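Local coordinates for anti-sigma-factor antagonist (STAS) domain protein (Moorella thermoacetica, PDB 3ZXN) that probably serves as the RsbS-type STAS-domain scaffold of a bacterial stressosome, a signalling assembly adapted here to control secondary-messenger signalling, at residues K9-E20 / G43-E54. The protein carries 1 engineered substitution. Residues are numbered along the deposited sequence; the frame is centred on the assembly and turned at random. Where two conformers were deposited one is given.
Sequences KVDDYWVVAIEE and GKGLVIDISALE
Y13 leans across the start of the neighbouring strand and brings its ring beside G45, while K44 rises against one face of that ring. The CB of K44 stands 3.7 Å from the ring centroid in a CH-pi contact, and K44 CD approaches Y13 CE2. Swinging CG beside the backbone N (chi1 -70°) turns the tyrosine toward this neighbour; glycine suits position 45 because a CB there would crowd CD1 of Y13. A water links Y13 OH to the carbonyl oxygen of K44. With an alanine at Y13 the space beside G45 is likely to open, and the K44 methylene groups would probably lose the ring face they rest on.

Strands 13-17 and 45-49 run parallel, 9° apart, joined by alternating backbone bonds. On the face carrying W14 and V16, apolar bumps interlock: L46 CD1 tucks against W14 CB at 3.6 Å, and just past the strand I18 continues the apolar row. I18 CD1 rests in the notch where the CG2 methyls of I48 (3.7 Å) and I50 meet it from one side. Branched I18 also offers CG2 to L53 CD2. Helix 25-38 packs on this face, with F30 touching both V16 and I18.

The small A52 lets its CB nestle against I18 O, 3.4 Å away. D49 OD1 accepts from S51 N, forming an Asx turn, and also from S51 OG through its syn lone pair, and E20 OE2 receives E54 N from above its carboxylate plane at 2.9 Å. Strand 13-17, helix 25-38 and strand 45-49 form a beta-alpha-beta crossover at the heart of the STAS fold.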
loop_
_atom_site.group_PDB
_atom_site.type_symbol
_atom_site.label_atom_id
_atom_site.label_comp_id
_atom_site.label_asym_id
_atom_site.label_seq_id
_atom_site.Cartn_x
_atom_site.Cartn_y
_atom_site.Cartn_z
ATOM N N LYS A 9 2.274 5.971 -11.705
ATOM C CA LYS A 9 2.657 4.725 -12.349
ATOM C C LYS A 9 4.088 4.857 -12.842
ATOM O O LYS A 9 4.414 5.793 -13.568
ATOM C CB LYS A 9 1.712 4.388 -13.511
ATOM C CG LYS A 9 1.747 2.913 -13.913
ATOM C CD LYS A 9 0.589 2.544 -14.829
ATOM C CE LYS A 9 0.322 1.042 -14.786
ATOM N NZ LYS A 9 -0.756 0.628 -15.729
ATOM N N VAL A 10 4.952 3.944 -12.421
ATOM C CA VAL A 10 6.347 3.977 -12.850
ATOM C C VAL A 10 6.761 2.614 -13.379
ATOM O O VAL A 10 6.686 1.626 -12.660
ATOM C CB VAL A 10 7.315 4.357 -11.697
ATOM C CG1 VAL A 10 8.744 4.580 -12.252
ATOM C CG2 VAL A 10 6.823 5.595 -10.961
ATOM N N ASP A 11 7.223 2.564 -14.631
ATOM C CA ASP A 11 7.620 1.296 -15.231
ATOM C C ASP A 11 6.532 0.236 -15.001
ATOM O O ASP A 11 6.839 -0.907 -14.678
ATOM C CB ASP A 11 8.948 0.798 -14.634
ATOM C CG ASP A 11 10.091 1.792 -14.824
ATOM O OD1 ASP A 11 10.011 2.622 -15.757
ATOM O OD2 ASP A 11 11.063 1.742 -14.035
ATOM N N ASP A 12 5.272 0.637 -15.157
ATOM C CA ASP A 12 4.112 -0.261 -14.999
ATOM C C ASP A 12 3.784 -0.667 -13.563
ATOM O O ASP A 12 2.912 -1.515 -13.348
ATOM C CB ASP A 12 4.247 -1.527 -15.849
ATOM C CG ASP A 12 4.119 -1.249 -17.330
ATOM O OD1 ASP A 12 3.327 -0.355 -17.705
ATOM O OD2 ASP A 12 4.816 -1.927 -18.115
ATOM N N TYR A 13 4.482 -0.082 -12.592
ATOM C CA TYR A 13 4.156 -0.284 -11.179
ATOM C C TYR A 13 3.378 0.909 -10.636
ATOM O O TYR A 13 3.743 2.063 -10.878
ATOM C CB TYR A 13 5.426 -0.502 -10.347
ATOM C CG TYR A 13 6.099 -1.823 -10.624
ATOM C CD1 TYR A 13 5.722 -2.964 -9.935
ATOM C CD2 TYR A 13 7.102 -1.933 -11.584
ATOM C CE1 TYR A 13 6.324 -4.181 -10.182
ATOM C CE2 TYR A 13 7.716 -3.156 -11.844
ATOM C CZ TYR A 13 7.317 -4.275 -11.136
ATOM O OH TYR A 13 7.903 -5.499 -11.369
ATOM N N TRP A 14 2.291 0.625 -9.916
ATOM C CA TRP A 14 1.547 1.658 -9.228
ATOM C C TRP A 14 2.352 2.054 -8.013
ATOM O O TRP A 14 2.863 1.186 -7.307
ATOM C CB TRP A 14 0.182 1.099 -8.748
ATOM C CG TRP A 14 -0.682 0.573 -9.872
ATOM C CD1 TRP A 14 -0.930 -0.743 -10.183
ATOM C CD2 TRP A 14 -1.400 1.352 -10.827
ATOM N NE1 TRP A 14 -1.769 -0.823 -11.275
ATOM C CE2 TRP A 14 -2.077 0.448 -11.686
ATOM C CE3 TRP A 14 -1.555 2.727 -11.033
ATOM C CZ2 TRP A 14 -2.884 0.878 -12.733
ATOM C CZ3 TRP A 14 -2.357 3.151 -12.083
ATOM C CH2 TRP A 14 -3.012 2.229 -12.918
ATOM N N VAL A 15 2.463 3.361 -7.777
ATOM C CA VAL A 15 3.181 3.901 -6.631
ATOM C C VAL A 15 2.336 4.961 -5.925
ATOM O O VAL A 15 1.831 5.902 -6.559
ATOM C CB VAL A 15 4.539 4.566 -7.046
ATOM C CG1 VAL A 15 5.134 5.283 -5.862
ATOM C CG2 VAL A 15 5.510 3.533 -7.614
ATOM N N VAL A 16 2.172 4.797 -4.615
ATOM C CA VAL A 16 1.345 5.685 -3.814
ATOM C C VAL A 16 2.051 6.010 -2.501
ATOM O O VAL A 16 2.597 5.121 -1.853
ATOM C CB VAL A 16 -0.018 5.009 -3.445
ATOM C CG1 VAL A 16 -0.801 5.871 -2.458
ATOM C CG2 VAL A 16 -0.839 4.731 -4.696
ATOM N N ALA A 17 2.038 7.278 -2.104
ATOM C CA ALA A 17 2.484 7.634 -0.762
ATOM C C ALA A 17 1.348 8.308 -0.019
ATOM O O ALA A 17 0.803 9.310 -0.473
ATOM C CB ALA A 17 3.721 8.541 -0.801
ATOM N N ILE A 18 0.997 7.748 1.127
ATOM C CA ILE A 18 -0.106 8.278 1.922
ATOM C C ILE A 18 0.415 9.295 2.928
ATOM O O ILE A 18 1.264 8.976 3.761
ATOM C CB ILE A 18 -0.855 7.155 2.643
ATOM C CG1 ILE A 18 -1.520 6.223 1.626
ATOM C CG2 ILE A 18 -1.916 7.732 3.577
ATOM C CD1 ILE A 18 -2.106 4.969 2.243
ATOM N N GLU A 19 -0.085 10.525 2.840
ATOM C CA GLU A 19 0.338 11.594 3.740
ATOM C C GLU A 19 -0.723 11.847 4.821
ATOM O O GLU A 19 -1.814 11.279 4.774
ATOM C CB GLU A 19 0.638 12.869 2.944
ATOM C CG GLU A 19 1.667 12.687 1.809
ATOM C CD GLU A 19 3.125 12.671 2.295
ATOM O OE1 GLU A 19 3.431 13.381 3.280
ATOM O OE2 GLU A 19 3.963 11.951 1.687
ATOM N N GLU A 20 -0.398 12.680 5.807
ATOM C CA GLU A 20 -1.362 13.021 6.855
ATOM C C GLU A 20 -2.585 13.703 6.244
ATOM O O GLU A 20 -2.448 14.601 5.413
ATOM C CB GLU A 20 -0.714 13.937 7.898
ATOM C CG GLU A 20 0.426 13.307 8.695
ATOM C CD GLU A 20 -0.063 12.308 9.732
ATOM O OE1 GLU A 20 -1.219 11.843 9.603
ATOM O OE2 GLU A 20 0.704 11.995 10.677
ATOM N N GLY A 43 -1.190 -3.685 -14.409
ATOM C CA GLY A 43 0.044 -3.136 -13.868
ATOM C C GLY A 43 0.838 -4.317 -13.350
ATOM O O GLY A 43 0.281 -5.406 -13.205
ATOM N N LYS A 44 2.123 -4.119 -13.070
ATOM C CA LYS A 44 2.968 -5.221 -12.626
ATOM C C LYS A 44 2.944 -5.367 -11.113
ATOM O O LYS A 44 3.417 -6.365 -10.567
ATOM C CB LYS A 44 4.423 -5.026 -13.090
ATOM C CG LYS A 44 4.623 -5.151 -14.598
ATOM C CD LYS A 44 6.102 -4.898 -14.973
ATOM C CE LYS A 44 6.337 -5.102 -16.462
ATOM N NZ LYS A 44 7.791 -5.021 -16.803
ATOM N N GLY A 45 2.413 -4.361 -10.429
ATOM C CA GLY A 45 2.438 -4.394 -8.977
ATOM C C GLY A 45 2.086 -3.061 -8.356
ATOM O O GLY A 45 1.877 -2.078 -9.056
ATOM N N LEU A 46 2.044 -3.042 -7.029
ATOM C CA LEU A 46 1.583 -1.894 -6.292
ATOM C C LEU A 46 2.483 -1.676 -5.075
ATOM O O LEU A 46 2.740 -2.604 -4.309
ATOM C CB LEU A 46 0.120 -2.123 -5.843
ATOM C CG LEU A 46 -0.466 -1.163 -4.811
ATOM C CD1 LEU A 46 -0.452 0.240 -5.351
ATOM C CD2 LEU A 46 -1.905 -1.571 -4.434
ATOM N N VAL A 47 2.957 -0.446 -4.914
ATOM C CA VAL A 47 3.742 -0.055 -3.738
ATOM C C VAL A 47 3.029 1.071 -3.018
ATOM O O VAL A 47 2.689 2.086 -3.628
ATOM C CB VAL A 47 5.154 0.478 -4.113
ATOM C CG1 VAL A 47 5.984 0.693 -2.836
ATOM C CG2 VAL A 47 5.853 -0.461 -5.077
ATOM N N ILE A 48 2.788 0.898 -1.720
ATOM C CA ILE A 48 2.159 1.962 -0.953
ATOM C C ILE A 48 3.028 2.314 0.245
ATOM O O ILE A 48 3.351 1.445 1.044
ATOM C CB ILE A 48 0.770 1.562 -0.419
ATOM C CG1 ILE A 48 -0.194 1.276 -1.577
ATOM C CG2 ILE A 48 0.245 2.679 0.475
ATOM C CD1 ILE A 48 -1.639 0.859 -1.082
ATOM N N ASP A 49 3.390 3.589 0.368
ATOM C CA ASP A 49 4.255 4.028 1.463
ATOM C C ASP A 49 3.455 4.809 2.491
ATOM O O ASP A 49 2.701 5.714 2.141
ATOM C CB ASP A 49 5.421 4.890 0.953
ATOM C CG ASP A 49 6.368 5.305 2.070
ATOM O OD1 ASP A 49 6.061 6.285 2.782
ATOM O OD2 ASP A 49 7.413 4.646 2.230
ATOM N N ILE A 50 3.657 4.480 3.760
ATOM C CA ILE A 50 2.948 5.165 4.838
ATOM C C ILE A 50 3.853 5.881 5.840
ATOM O O ILE A 50 3.420 6.182 6.949
ATOM C CB ILE A 50 2.014 4.177 5.591
ATOM C CG1 ILE A 50 2.822 3.003 6.173
ATOM C CG2 ILE A 50 0.962 3.668 4.640
ATOM C CD1 ILE A 50 2.034 2.117 7.188
ATOM N N SER A 51 5.093 6.176 5.442
ATOM C CA SER A 51 6.068 6.780 6.359
ATOM C C SER A 51 5.609 8.121 6.937
ATOM O O SER A 51 6.008 8.505 8.041
ATOM C CB SER A 51 7.437 6.936 5.684
ATOM O OG SER A 51 7.361 7.783 4.561
ATOM N N ALA A 52 4.765 8.826 6.191
ATOM C CA ALA A 52 4.262 10.135 6.616
ATOM C C ALA A 52 3.344 10.103 7.854
ATOM O O ALA A 52 3.232 11.107 8.571
ATOM C CB ALA A 52 3.568 10.828 5.454
ATOM N N LEU A 53 2.698 8.962 8.102
ATOM C CA LEU A 53 1.732 8.832 9.201
ATOM C C LEU A 53 2.383 8.655 10.575
ATOM O O LEU A 53 3.032 7.645 10.843
ATOM C CB LEU A 53 0.764 7.667 8.938
ATOM C CG LEU A 53 0.077 7.676 7.565
ATOM C CD1 LEU A 53 -0.878 6.513 7.448
ATOM C CD2 LEU A 53 -0.652 8.983 7.315
ATOM N N GLU A 54 2.191 9.636 11.448
ATOM C CA GLU A 54 2.762 9.590 12.791
ATOM C C GLU A 54 2.161 8.425 13.571
ATOM O O GLU A 54 2.871 7.666 14.223
ATOM C CB GLU A 54 2.507 10.913 13.516
ATOM C CG GLU A 54 3.274 11.068 14.809
ATOM C CD GLU A 54 4.761 10.814 14.636
ATOM O OE1 GLU A 54 5.311 11.160 13.564
ATOM O OE2 GLU A 54 5.374 10.257 15.572
HETATM O O HOH W 1 6.034 -7.875 -10.400
HETATM O O HOH W 2 4.106 8.499 3.273
#